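Local structure of sensor protein (Vibrio parahaemolyticus, 3I9Y) at residues S13-S16 against T17-I20. The protein is a membrane sensor kinase responding to trimethylamine N-oxide that probably phosphorylates histidine using ATP; this chain is its sensor domain. Numbering follows the deposited sequence.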
# COMPACT_ATOMS: atom_id res chain seq x y z
N SER A 13 11.93 4.78 -27.73
CA SER A 13 11.52 6.02 -27.01
C SER A 13 9.93 6.02 -26.83
O SER A 13 9.37 6.42 -25.78
CB SER A 13 11.90 7.26 -27.86
OG SER A 13 11.24 8.37 -27.27
N GLU A 14 9.21 5.57 -27.83
CA GLU A 14 7.81 5.59 -27.65
C GLU A 14 7.31 4.46 -26.74
O GLU A 14 6.35 4.73 -25.96
CB GLU A 14 7.11 5.57 -28.99
CG GLU A 14 5.66 6.29 -28.86
CD GLU A 14 4.74 5.13 -28.82
OE1 GLU A 14 5.51 4.13 -29.21
OE2 GLU A 14 3.41 5.20 -28.42
N LEU A 15 7.96 3.27 -26.76
CA LEU A 15 7.56 2.18 -25.85
C LEU A 15 7.93 2.67 -24.34
O LEU A 15 7.20 2.45 -23.44
CB LEU A 15 8.21 0.83 -26.17
CG LEU A 15 7.38 0.28 -27.22
CD1 LEU A 15 8.28 -0.81 -27.89
CD2 LEU A 15 6.12 -0.39 -26.70
N SER A 16 8.98 3.44 -24.13
CA SER A 16 9.34 3.97 -22.86
C SER A 16 8.16 4.83 -22.33
O SER A 16 7.68 4.63 -21.14
CB SER A 16 10.52 4.90 -22.92
OG SER A 16 11.58 4.06 -23.38
N THR A 17 7.73 5.80 -23.13
CA THR A 17 6.60 6.58 -22.64
C THR A 17 5.32 5.75 -22.47
O THR A 17 4.63 5.94 -21.48
CB THR A 17 6.41 8.01 -23.36
OG1 THR A 17 5.08 8.13 -23.86
CG2 THR A 17 7.43 8.35 -24.12
N ARG A 18 5.06 4.74 -23.27
CA ARG A 18 3.96 3.93 -22.97
C ARG A 18 4.08 3.12 -21.62
O ARG A 18 3.01 2.94 -20.86
CB ARG A 18 3.67 2.94 -24.11
CG ARG A 18 2.95 3.83 -25.09
CD ARG A 18 2.94 3.47 -26.56
NE ARG A 18 2.78 2.06 -26.59
CZ ARG A 18 2.50 1.36 -27.69
NH1 ARG A 18 2.37 2.05 -28.84
NH2 ARG A 18 2.30 -0.06 -27.56
N ILE A 19 5.31 2.61 -21.34
CA ILE A 19 5.50 1.80 -20.19
C ILE A 19 5.31 2.71 -19.00
O ILE A 19 4.76 2.26 -17.99
CB ILE A 19 6.95 1.19 -20.20
CG1 ILE A 19 6.87 -0.05 -21.19
CG2 ILE A 19 7.37 0.74 -18.81
CD1 ILE A 19 8.39 -0.49 -21.45
N ILE A 20 5.83 3.95 -19.08
CA ILE A 20 5.66 4.86 -17.99
C ILE A 20 4.11 5.06 -17.67
O ILE A 20 3.77 5.05 -16.47
CB ILE A 20 6.38 6.20 -18.22
CG1 ILE A 20 7.87 6.02 -17.85
CG2 ILE A 20 5.90 7.34 -17.19
CD1 ILE A 20 8.73 7.17 -18.71
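The guanidinium of Arg18 has Leu15 CD2 over one face, 3.9 Å from NH2, while Glu14 OE2 lies level with the group, at its rim. The carboxylate and guanidinium planes are turned 83° apart, which is consistent with an approach through one oxygen, OE1 of Glu14 lying 3.8 Å from Arg18 NH1. Arg18 NH1 to Glu14 OE2 is a weak hydrogen bond within a salt bridge, 3.3 Å long; OE2 sits too close to a neighbouring atom in the model, which makes its place less sure. The Glu14 chain turns toward Arg18 through a bend at chi2 (-103°), and a bend at chi3 (40°) in Arg18 sets one face of the guanidinium against the CD2 methyl of Leu15. Both charged residues are exposed, four positions apart on helix 5-27 of the TorS sensor domain, an all-helical fold of two stacked four-helix bundles. The N-H of each residue from Thr17 to Ile20 bonds to the C=O four residues earlier, as in Ile19 N to Leu15 O at 2.8 Å. Ser16 is buried, and its OG is hydrogen-bonded to Val12 O and to Asn261 OD1 on helix 232-267. Ile19 touches Phe257 of that helix and Leu42 of helix 32-58, while Leu15 rests on Ser48 and His52.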